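Local coordinates for uncharacterized protein (Bacteroides uniformis, PDB 4JPQ) that is of unknown function but, as a member of carbohydrate-binding family 9, probably binds sugars through a beta-sandwich domain, at residues 90-95 with 181-186; 100-105 with 209-214; 113-118 with 165-170; 135-140 with 157-162. All blocks are in the same frame, centred on the assembly; numbering follows the deposited sequence.

Interaction 1: residues 90-95 with 181-186; sequences VEFFVS and GNFYKC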
# COMPACT_ATOMS: atom_id res chain seq x y z
N VAL A 90 0.44 5.79 2.94
CA VAL A 90 -0.27 5.00 1.92
C VAL A 90 -0.13 3.54 2.34
O VAL A 90 0.90 3.15 2.94
CB VAL A 90 0.24 5.19 0.49
CG1 VAL A 90 -0.08 6.60 0.02
CG2 VAL A 90 1.72 4.87 0.33
N GLU A 91 -1.16 2.75 2.05
CA GLU A 91 -1.25 1.37 2.52
C GLU A 91 -1.73 0.40 1.43
O GLU A 91 -2.47 0.79 0.53
CB GLU A 91 -2.19 1.30 3.74
CG GLU A 91 -1.90 2.30 4.86
CD GLU A 91 -2.82 2.21 6.06
OE1 GLU A 91 -3.78 1.43 6.05
OE2 GLU A 91 -2.59 2.95 7.04
N PHE A 92 -1.29 -0.85 1.56
CA PHE A 92 -1.67 -1.97 0.69
C PHE A 92 -1.97 -3.17 1.60
O PHE A 92 -1.09 -3.61 2.34
CB PHE A 92 -0.54 -2.32 -0.28
CG PHE A 92 -0.78 -3.56 -1.11
CD1 PHE A 92 -1.96 -3.72 -1.84
CD2 PHE A 92 0.20 -4.56 -1.23
CE1 PHE A 92 -2.18 -4.85 -2.64
CE2 PHE A 92 0.00 -5.68 -2.03
CZ PHE A 92 -1.19 -5.82 -2.73
N PHE A 93 -3.20 -3.67 1.55
CA PHE A 93 -3.64 -4.82 2.34
C PHE A 93 -3.95 -5.92 1.33
O PHE A 93 -4.58 -5.64 0.32
CB PHE A 93 -4.91 -4.51 3.13
CG PHE A 93 -4.70 -3.73 4.42
CD1 PHE A 93 -3.93 -2.56 4.46
CD2 PHE A 93 -5.36 -4.13 5.59
CE1 PHE A 93 -3.78 -1.85 5.65
CE2 PHE A 93 -5.21 -3.41 6.77
CZ PHE A 93 -4.42 -2.28 6.81
N VAL A 94 -3.55 -7.16 1.62
CA VAL A 94 -3.73 -8.27 0.66
C VAL A 94 -3.71 -9.67 1.30
O VAL A 94 -2.89 -9.93 2.18
CB VAL A 94 -2.66 -8.16 -0.47
CG1 VAL A 94 -1.24 -8.31 0.06
CG2 VAL A 94 -2.90 -9.15 -1.60
N SER A 95 -4.60 -10.55 0.83
CA SER A 95 -4.70 -11.97 1.23
C SER A 95 -4.32 -12.73 -0.04
O SER A 95 -5.04 -12.66 -1.04
CB SER A 95 -6.12 -12.34 1.70
OG SER A 95 -6.27 -13.74 1.91
N GLY A 181 -7.48 -7.82 -2.11
CA GLY A 181 -6.84 -6.75 -1.37
C GLY A 181 -7.50 -5.39 -1.50
O GLY A 181 -8.57 -5.26 -2.10
N ASN A 182 -6.87 -4.39 -0.89
CA ASN A 182 -7.36 -3.01 -0.97
C ASN A 182 -6.19 -2.05 -0.77
O ASN A 182 -5.10 -2.46 -0.31
CB ASN A 182 -8.47 -2.79 0.09
CG ASN A 182 -9.49 -1.73 -0.31
OD1 ASN A 182 -9.25 -0.88 -1.16
ND2 ASN A 182 -10.66 -1.79 0.33
N PHE A 183 -6.42 -0.79 -1.14
CA PHE A 183 -5.40 0.26 -1.07
C PHE A 183 -5.97 1.44 -0.29
O PHE A 183 -7.14 1.77 -0.48
CB PHE A 183 -4.97 0.69 -2.47
CG PHE A 183 -4.63 -0.47 -3.37
CD1 PHE A 183 -5.64 -1.15 -4.05
CD2 PHE A 183 -3.31 -0.90 -3.53
CE1 PHE A 183 -5.34 -2.23 -4.87
CE2 PHE A 183 -3.01 -1.98 -4.35
CZ PHE A 183 -4.03 -2.65 -5.02
N TYR A 184 -5.16 2.02 0.60
CA TYR A 184 -5.62 3.13 1.44
C TYR A 184 -4.64 4.29 1.57
O TYR A 184 -3.43 4.13 1.41
CB TYR A 184 -5.93 2.65 2.86
CG TYR A 184 -6.72 1.38 3.02
CD1 TYR A 184 -8.03 1.29 2.57
CD2 TYR A 184 -6.18 0.27 3.70
CE1 TYR A 184 -8.78 0.13 2.75
CE2 TYR A 184 -6.92 -0.90 3.87
CZ TYR A 184 -8.23 -0.96 3.42
OH TYR A 184 -8.94 -2.12 3.59
N LYS A 185 -5.22 5.44 1.94
CA LYS A 185 -4.51 6.68 2.28
C LYS A 185 -5.06 7.18 3.61
O LYS A 185 -6.28 7.13 3.85
CB LYS A 185 -4.78 7.73 1.24
CG LYS A 185 -4.20 9.11 1.53
CD LYS A 185 -2.69 9.16 1.38
CE LYS A 185 -2.11 10.53 1.77
NZ LYS A 185 -2.02 10.82 3.23
N CYS A 186 -4.17 7.69 4.47
CA CYS A 186 -4.55 8.23 5.77
C CYS A 186 -3.44 9.07 6.39
O CYS A 186 -2.38 9.24 5.79
CB CYS A 186 -4.95 7.09 6.73
SG CYS A 186 -3.56 6.04 7.19

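Interaction 2: residues 100-105 with 209-214; sequences DRYYNF and HCPAFF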
# COMPACT_ATOMS: atom_id res chain seq x y z
N ASP A 100 -8.04 -17.13 5.34
CA ASP A 100 -8.34 -15.96 6.17
C ASP A 100 -7.16 -15.08 6.55
O ASP A 100 -7.37 -13.96 7.01
CB ASP A 100 -9.13 -16.37 7.42
CG ASP A 100 -10.51 -16.94 7.08
OD1 ASP A 100 -10.98 -16.80 5.92
OD2 ASP A 100 -11.13 -17.52 7.98
N ARG A 101 -5.94 -15.58 6.38
CA ARG A 101 -4.76 -14.78 6.67
C ARG A 101 -4.57 -13.69 5.61
O ARG A 101 -4.82 -13.91 4.41
CB ARG A 101 -3.49 -15.63 6.71
CG ARG A 101 -3.40 -16.60 7.88
CD ARG A 101 -1.95 -17.15 7.88
NE ARG A 101 -1.72 -18.45 8.53
CZ ARG A 101 -1.26 -18.65 9.78
NH1 ARG A 101 -0.98 -17.65 10.63
NH2 ARG A 101 -1.09 -19.91 10.20
N TYR A 102 -4.17 -12.51 6.07
CA TYR A 102 -3.90 -11.36 5.19
C TYR A 102 -2.70 -10.59 5.73
O TYR A 102 -2.28 -10.81 6.88
CB TYR A 102 -5.11 -10.41 5.04
CG TYR A 102 -5.41 -9.59 6.26
CD1 TYR A 102 -6.12 -10.13 7.35
CD2 TYR A 102 -4.96 -8.27 6.36
CE1 TYR A 102 -6.38 -9.37 8.49
CE2 TYR A 102 -5.19 -7.51 7.50
CZ TYR A 102 -5.91 -8.05 8.56
OH TYR A 102 -6.14 -7.28 9.66
N TYR A 103 -2.20 -9.68 4.89
CA TYR A 103 -1.07 -8.83 5.20
C TYR A 103 -1.43 -7.37 5.00
O TYR A 103 -2.27 -7.05 4.16
CB TYR A 103 0.08 -9.16 4.26
CG TYR A 103 0.61 -10.55 4.40
CD1 TYR A 103 0.04 -11.62 3.69
CD2 TYR A 103 1.71 -10.83 5.22
CE1 TYR A 103 0.55 -12.91 3.79
CE2 TYR A 103 2.23 -12.11 5.33
CZ TYR A 103 1.65 -13.15 4.62
OH TYR A 103 2.16 -14.42 4.72
N ASN A 104 -0.78 -6.49 5.76
CA ASN A 104 -0.94 -5.04 5.59
C ASN A 104 0.44 -4.40 5.50
O ASN A 104 1.27 -4.59 6.39
CB ASN A 104 -1.78 -4.39 6.70
CG ASN A 104 -1.26 -4.68 8.09
OD1 ASN A 104 -1.06 -5.82 8.44
ND2 ASN A 104 -1.03 -3.64 8.89
N PHE A 105 0.68 -3.70 4.40
CA PHE A 105 1.92 -2.99 4.13
C PHE A 105 1.57 -1.52 4.23
O PHE A 105 0.88 -1.00 3.36
CB PHE A 105 2.43 -3.32 2.72
CG PHE A 105 2.78 -4.76 2.52
CD1 PHE A 105 1.80 -5.68 2.19
CD2 PHE A 105 4.10 -5.19 2.63
CE1 PHE A 105 2.12 -7.01 1.99
CE2 PHE A 105 4.42 -6.53 2.43
CZ PHE A 105 3.44 -7.43 2.11
N HIS A 209 -8.92 -3.02 8.54
CA HIS A 209 -8.61 -4.46 8.67
C HIS A 209 -9.85 -5.35 8.42
O HIS A 209 -10.23 -6.17 9.27
CB HIS A 209 -7.96 -4.72 10.03
CG HIS A 209 -6.64 -4.05 10.21
ND1 HIS A 209 -5.43 -4.71 10.08
CD2 HIS A 209 -6.33 -2.76 10.48
CE1 HIS A 209 -4.44 -3.86 10.28
NE2 HIS A 209 -4.95 -2.67 10.53
N CYS A 210 -10.42 -5.24 7.21
CA CYS A 210 -11.70 -5.87 6.84
C CYS A 210 -11.63 -6.63 5.51
O CYS A 210 -12.04 -6.09 4.47
CB CYS A 210 -12.79 -4.80 6.81
SG CYS A 210 -12.28 -3.35 5.89
N PRO A 211 -11.13 -7.88 5.53
CA PRO A 211 -11.06 -8.74 4.35
C PRO A 211 -12.35 -8.94 3.55
O PRO A 211 -12.27 -9.18 2.35
CB PRO A 211 -10.60 -10.09 4.93
CG PRO A 211 -9.80 -9.71 6.11
CD PRO A 211 -10.49 -8.52 6.70
N ALA A 212 -13.51 -8.86 4.21
CA ALA A 212 -14.81 -8.94 3.52
C ALA A 212 -14.97 -7.86 2.45
O ALA A 212 -15.58 -8.12 1.42
CB ALA A 212 -15.95 -8.86 4.52
N PHE A 213 -14.40 -6.67 2.69
CA PHE A 213 -14.50 -5.53 1.76
C PHE A 213 -13.36 -5.36 0.76
O PHE A 213 -13.39 -4.41 -0.04
CB PHE A 213 -14.79 -4.24 2.54
CG PHE A 213 -16.16 -4.25 3.16
CD1 PHE A 213 -17.28 -3.96 2.37
CD2 PHE A 213 -16.35 -4.62 4.50
CE1 PHE A 213 -18.56 -3.99 2.91
CE2 PHE A 213 -17.63 -4.65 5.05
CZ PHE A 213 -18.73 -4.34 4.25
N PHE A 214 -12.40 -6.29 0.76
CA PHE A 214 -11.31 -6.27 -0.22
C PHE A 214 -11.85 -6.48 -1.63
O PHE A 214 -12.83 -7.20 -1.82
CB PHE A 214 -10.27 -7.39 -0.04
CG PHE A 214 -9.38 -7.30 1.18
CD1 PHE A 214 -9.15 -6.12 1.89
CD2 PHE A 214 -8.65 -8.45 1.54
CE1 PHE A 214 -8.29 -6.13 2.99
CE2 PHE A 214 -7.78 -8.45 2.62
CZ PHE A 214 -7.59 -7.29 3.35

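Interaction 3: residues 113-118 with 165-170; sequences LLIQGG and AFFQHS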
# COMPACT_ATOMS: atom_id res chain seq x y z
N LEU A 113 8.39 1.72 6.87
CA LEU A 113 7.38 0.69 6.56
C LEU A 113 6.99 -0.17 7.76
O LEU A 113 7.83 -0.52 8.59
CB LEU A 113 7.94 -0.24 5.49
CG LEU A 113 7.21 -1.50 5.02
CD1 LEU A 113 5.95 -1.16 4.24
CD2 LEU A 113 8.14 -2.36 4.18
N LEU A 114 5.71 -0.53 7.78
CA LEU A 114 5.12 -1.44 8.76
C LEU A 114 4.48 -2.59 7.97
O LEU A 114 3.79 -2.34 6.96
CB LEU A 114 4.02 -0.74 9.56
CG LEU A 114 3.07 -1.60 10.41
CD1 LEU A 114 3.78 -2.15 11.62
CD2 LEU A 114 1.85 -0.81 10.83
N ILE A 115 4.73 -3.82 8.43
CA ILE A 115 4.10 -5.01 7.86
C ILE A 115 3.61 -5.89 9.00
O ILE A 115 4.36 -6.14 9.94
CB ILE A 115 5.04 -5.90 7.02
CG1 ILE A 115 5.82 -5.11 5.98
CG2 ILE A 115 4.22 -6.98 6.29
CD1 ILE A 115 6.87 -5.95 5.25
N GLN A 116 2.36 -6.34 8.93
CA GLN A 116 1.87 -7.37 9.83
C GLN A 116 1.26 -8.47 8.98
O GLN A 116 0.97 -8.27 7.78
CB GLN A 116 0.84 -6.87 10.81
CG GLN A 116 1.25 -5.78 11.77
CD GLN A 116 0.02 -5.03 12.26
OE1 GLN A 116 -0.46 -4.09 11.61
NE2 GLN A 116 -0.51 -5.46 13.38
N GLY A 117 1.07 -9.63 9.59
CA GLY A 117 0.48 -10.81 8.94
C GLY A 117 -0.38 -11.61 9.89
O GLY A 117 -0.11 -11.65 11.09
N GLY A 118 -1.45 -12.21 9.37
CA GLY A 118 -2.35 -13.06 10.19
C GLY A 118 -3.82 -12.83 9.89
O GLY A 118 -4.18 -12.01 9.05
N ALA A 165 8.17 -12.03 0.83
CA ALA A 165 7.70 -11.15 1.93
C ALA A 165 6.34 -11.56 2.51
O ALA A 165 5.96 -11.03 3.55
CB ALA A 165 7.65 -9.70 1.50
N PHE A 166 5.60 -12.46 1.85
CA PHE A 166 4.40 -13.04 2.45
C PHE A 166 4.91 -14.10 3.44
O PHE A 166 4.79 -15.31 3.23
CB PHE A 166 3.49 -13.63 1.37
CG PHE A 166 2.92 -12.62 0.42
CD1 PHE A 166 2.20 -11.53 0.91
CD2 PHE A 166 3.02 -12.78 -0.95
CE1 PHE A 166 1.65 -10.59 0.04
CE2 PHE A 166 2.45 -11.87 -1.83
CZ PHE A 166 1.77 -10.77 -1.33
N PHE A 167 5.43 -13.59 4.55
CA PHE A 167 6.20 -14.37 5.54
C PHE A 167 5.52 -15.53 6.26
O PHE A 167 6.21 -16.35 6.86
CB PHE A 167 6.95 -13.45 6.53
CG PHE A 167 6.06 -12.68 7.49
CD1 PHE A 167 5.51 -11.45 7.14
CD2 PHE A 167 5.85 -13.15 8.78
CE1 PHE A 167 4.72 -10.74 8.03
CE2 PHE A 167 5.06 -12.44 9.68
CZ PHE A 167 4.49 -11.24 9.30
N GLN A 168 4.19 -15.56 6.22
CA GLN A 168 3.39 -16.66 6.77
C GLN A 168 2.91 -17.66 5.68
O GLN A 168 2.08 -18.51 5.97
CB GLN A 168 2.19 -16.12 7.53
CG GLN A 168 2.53 -15.23 8.72
CD GLN A 168 1.29 -14.65 9.39
OE1 GLN A 168 0.26 -14.42 8.75
NE2 GLN A 168 1.38 -14.40 10.69
N HIS A 169 3.45 -17.56 4.45
CA HIS A 169 3.08 -18.45 3.32
C HIS A 169 4.29 -18.87 2.49
O HIS A 169 5.37 -18.30 2.62
CB HIS A 169 2.09 -17.73 2.38
CG HIS A 169 0.76 -17.44 3.01
ND1 HIS A 169 0.53 -16.33 3.79
CD2 HIS A 169 -0.42 -18.11 2.97
CE1 HIS A 169 -0.72 -16.33 4.22
NE2 HIS A 169 -1.32 -17.40 3.73
N SER A 170 4.08 -19.88 1.64
CA SER A 170 5.09 -20.37 0.70
C SER A 170 4.57 -20.07 -0.70
O SER A 170 4.28 -20.97 -1.47
CB SER A 170 5.33 -21.87 0.90
OG SER A 170 5.92 -22.11 2.15

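Interaction 4: residues 135-140 with 157-162; sequences VKRWSS and LVMVIP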
# COMPACT_ATOMS: atom_id res chain seq x y z
N VAL A 135 11.45 -5.85 1.28
CA VAL A 135 10.59 -4.88 0.58
C VAL A 135 11.38 -3.62 0.26
O VAL A 135 11.72 -2.85 1.15
CB VAL A 135 9.33 -4.50 1.38
CG1 VAL A 135 8.47 -3.51 0.59
CG2 VAL A 135 8.52 -5.75 1.72
N LYS A 136 11.68 -3.45 -1.02
CA LYS A 136 12.42 -2.29 -1.49
C LYS A 136 11.41 -1.17 -1.61
O LYS A 136 10.26 -1.41 -1.95
CB LYS A 136 13.11 -2.55 -2.83
CG LYS A 136 14.13 -3.68 -2.79
CD LYS A 136 14.53 -4.07 -4.21
CE LYS A 136 15.60 -5.15 -4.23
NZ LYS A 136 16.09 -5.39 -5.61
N ARG A 137 11.86 0.03 -1.28
CA ARG A 137 11.04 1.22 -1.27
C ARG A 137 11.76 2.43 -1.84
O ARG A 137 13.00 2.44 -1.91
CB ARG A 137 10.72 1.56 0.17
CG ARG A 137 9.81 0.59 0.87
CD ARG A 137 10.03 0.63 2.37
NE ARG A 137 11.04 -0.32 2.87
CZ ARG A 137 11.53 -0.33 4.11
NH1 ARG A 137 11.20 0.60 5.02
NH2 ARG A 137 12.41 -1.27 4.45
N TRP A 138 10.97 3.43 -2.21
CA TRP A 138 11.47 4.74 -2.65
C TRP A 138 10.35 5.76 -2.49
O TRP A 138 9.19 5.46 -2.77
CB TRP A 138 11.95 4.71 -4.11
CG TRP A 138 12.21 6.10 -4.68
CD1 TRP A 138 13.37 6.81 -4.62
CD2 TRP A 138 11.26 6.95 -5.34
NE1 TRP A 138 13.22 8.04 -5.22
CE2 TRP A 138 11.93 8.16 -5.66
CE3 TRP A 138 9.91 6.80 -5.70
CZ2 TRP A 138 11.30 9.22 -6.34
CZ3 TRP A 138 9.27 7.88 -6.38
CH2 TRP A 138 9.97 9.07 -6.68
N SER A 139 10.72 6.97 -2.06
CA SER A 139 9.79 8.10 -1.98
C SER A 139 10.46 9.39 -2.42
O SER A 139 11.67 9.53 -2.29
CB SER A 139 9.26 8.27 -0.57
OG SER A 139 8.43 9.42 -0.49
N SER A 140 9.64 10.32 -2.90
CA SER A 140 10.10 11.67 -3.28
C SER A 140 10.40 12.52 -2.04
O SER A 140 11.01 13.59 -2.18
CB SER A 140 9.08 12.38 -4.21
OG SER A 140 7.84 12.64 -3.56
N LEU A 157 5.43 7.50 -4.02
CA LEU A 157 6.01 6.41 -3.26
C LEU A 157 5.87 5.08 -3.99
O LEU A 157 4.83 4.84 -4.61
CB LEU A 157 5.35 6.33 -1.88
CG LEU A 157 5.85 5.24 -0.91
CD1 LEU A 157 5.88 5.77 0.52
CD2 LEU A 157 5.08 3.93 -0.99
N VAL A 158 6.89 4.23 -3.83
CA VAL A 158 6.97 2.94 -4.48
C VAL A 158 7.33 1.85 -3.49
O VAL A 158 8.15 2.08 -2.60
CB VAL A 158 8.05 2.96 -5.58
CG1 VAL A 158 8.44 1.57 -6.08
CG2 VAL A 158 7.57 3.82 -6.73
N MSE A 159 6.72 0.69 -3.69
CA MSE A 159 7.00 -0.51 -2.91
C MSE A 159 7.20 -1.63 -3.90
O MSE A 159 6.38 -1.81 -4.81
CB MSE A 159 5.83 -0.89 -1.99
CG MSE A 159 5.72 0.04 -0.79
SE MSE A 159 4.45 -0.71 0.50
CE MSE A 159 2.82 0.36 0.16
N VAL A 160 8.29 -2.38 -3.73
CA VAL A 160 8.58 -3.58 -4.53
C VAL A 160 8.48 -4.73 -3.51
O VAL A 160 9.35 -4.88 -2.66
CB VAL A 160 9.97 -3.52 -5.17
CG1 VAL A 160 10.25 -4.76 -6.00
CG2 VAL A 160 10.10 -2.26 -6.01
N ILE A 161 7.38 -5.48 -3.56
CA ILE A 161 7.08 -6.53 -2.58
C ILE A 161 7.41 -7.91 -3.16
O ILE A 161 6.65 -8.42 -3.98
CB ILE A 161 5.59 -6.45 -2.15
CG1 ILE A 161 5.30 -5.09 -1.51
CG2 ILE A 161 5.25 -7.57 -1.17
CD1 ILE A 161 3.82 -4.79 -1.32
N PRO A 162 8.54 -8.53 -2.74
CA PRO A 162 8.82 -9.87 -3.25
C PRO A 162 7.83 -10.89 -2.70
O PRO A 162 7.32 -10.73 -1.58
CB PRO A 162 10.23 -10.18 -2.72
CG PRO A 162 10.80 -8.86 -2.39
CD PRO A 162 9.62 -8.11 -1.83

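Interaction 1: residues 90-95 with 181-186
Two antiparallel strands of the beta-sandwich characteristic of CBM9-like domains meet here, residues 90-95 lying against 181-186 with Glu91 paired to Tyr184 and Phe93 to Asn182. Their axes come within 4.6 Å and run at 158°. Each of these two hydrogen-bonded pairs carries two backbone bonds; Phe93 N to Asn182 O is 2.9 Å with an almost straight N-H...O angle of 176°. Between them sits the non-hydrogen-bonded pair Phe92 and Phe183.

The side chains separate onto two faces. On the face of Val90, Phe92, Phe183 and Lys185, the Phe92 and Phe183 rings lie side by side and point the same way, nearly parallel but slid apart, with centroids 5.1 Å apart and little overlap. On the face of Glu91, Phe93 and Tyr184 the aromatic geometry is different: the edge of Tyr184 is turned to the face of Phe93 in a T-shaped stack, planes at 75°. Tyr184 CE2 does the touching, 3.5 Å from Phe93 CD1 and offset from the ring centre toward the rim. Glu91 OE1 comes obliquely to the same tyrosine ring, 3.6 Å from Tyr184 CD2. The Phe93 side chain is also about 5 Å from a bound cyclohexyl propylsulfonic acid molecule, probably a crystallisation component, though such molecules often mark pockets.

Backbone bonds extend the sheet from Val90, Phe92 and Val94 to strand 102-108 and from Gly181 to Gly215. The Phe92 and Phe183 face looks into the sandwich, where strands 61-70 and 152-162 cover it.

Interaction 2: residues 100-105 with 209-214
Tyr102 and His209, with 94 and 66 Å² buried, meet through the phenol oxygen and the imidazole. Tyr102 OH lies 2.7 Å from His209 ND1 in a hydrogen bond whose donor could be either group. Each partner lies in the plane of the other's ring, so the rings meet rim to rim, with planes at 63° and neither over the face of the other. At the root of the tyrosine side chain, a chi1 of 72° sets CG between the backbone N and the carbonyl carbon.

The flanks of the Tyr102 side chain have apolar company. Pro211 CG touches Tyr102 CD1 at 3.9 Å, and Phe214, approaching by its rim, brings CE2 to 4.1 Å from Tyr102 CB. Within its own segment Phe214 has Pro211 CA over the centre of one ring face. Next along the strand, Asn104 ND2 sits 3.7 Å from His209 CE1; its amide has stronger partners in Arg124, Gln116 and Glu106. Arg124 also makes a cation-pi contact with Tyr102.

A phenylalanine in place of Tyr102 would probably leave His209 ND1 without this mate and the imidazole freer to turn.

The imidazole is also edge-to-face with Phe93, and the His209 side chain lies about 3 Å from a bound cyclohexyl propylsulfonic acid molecule. That is probably a crystallisation component, but an aromatic- and arginine-lined site on a beta-sandwich face is consistent with a carbohydrate-binding pocket.

Interaction 3: residues 113-118 with 165-170
Gln168 lays its carboxamide against the Gly117-Gly118 peptide. Gln168 NE2 donates to Gly117 O over 3.2 Å, a weak bond bent to 125°. On the other branch Gln168 OE1 comes 2.9 Å from Gly118 N, but the angle is too poor for a hydrogen bond. Beside it Phe167 CZ lies 3.8 Å from Gly117 N, while Ile115 CG2 meets the edge of the same ring at CE1, 4.2 Å away.

The glutamine reaches the strand with its chain extended, CD anti to CA (chi2 176°). An alanine here would probably leave Gly117 O without its weak amide donor and open a gap beside the two glycines.

The second shell fixes the loop. Residues 166-169 form a type I turn closed by His169 N to Phe166 O at 2.9 Å, and Phe166 is the centre of an inverse gamma turn. Tyr103 OH, on the adjoining strand 102-108, hydrogen-bonds both Gln168 N and His169 ND1, so the backbone from which Gln168 projects is held directly. Outside the segments, Phe167 packs on Val131 of helix 129-134.

The arrangement is loop-to-strand packing on a beta-sandwich: two overlapping tight turns, following strand 152-162, lean on the end of strand 113-118.

Interaction 4: residues 135-140 with 157-162
Trp138 CG stands anti to the backbone N (chi1 168°) and a chi2 of 88° turns the indole, while the CG2 branch of Val158 stands anti to its carbonyl carbon. Trp138 CE3 and Val158 CG2 are 3.9 Å apart, the indole lying obliquely across the methyl. On the same face Lys136 CB rests 4.0 Å from Val160 CB, after which the extended lysine chain leads away to a hydrogen bond with Ser17.

These pairs belong to an antiparallel ladder in the beta-sandwich, with strand axes nearly antiparallel. Lys136 with Val160 and Trp138 with Val158 are the hydrogen-bonded pairs; Val160 N to Lys136 O, at 2.8 Å and 170°, is the straightest of the four bonds. Strand 152-162 has 136-139 along one side and 61-70 along the other, where Leu157, Met159 and Ile161 bond to the backbones of Tyr66, Leu64 and Ile62.

The opposite face carries Arg137, Ser139, Leu157 and Met159, the last a selenomethionine. Arg137 bends at chi3, and its NE bonds Val135 O at 3.1 Å, an acceptor lying in the guanidinium plane; NH1 goes on to Gly111 O and a salt bridge with Asp80. Ser139 OG is bonded to Cys109 O. Val135, just before the strand, lies side by side with Ile161, CG1 to CG1 at 4.1 Å, and its CA is 4.1 Å from Pro162 CD.

How the interactions relate
Along the chain the segments run 90-95, 100-105, 113-118, 135-140, 157-162, 165-170, 181-186 and 209-214, so interaction 4 lies within the span of interaction 3, while interactions 1 and 2 interleave. Strands 178-186, 89-95, 102-108 and 113-118 are successive neighbours, joining interactions 1, 2 and 3; Phe92 O to Phe105 N, 2.7 Å, is one such probable bond. Interaction 4 lies across the sandwich, about 20 Å from interaction 2 between centres, yet Phe105 packs on Ile161 and Met159 in the shared interior. Interactions 1 and 2, centres about 9 Å apart, lie beside a possible ligand pocket; interaction 3 ties a loop to strand 113-118, and interaction 4 pairs strands 136-139 and 152-162.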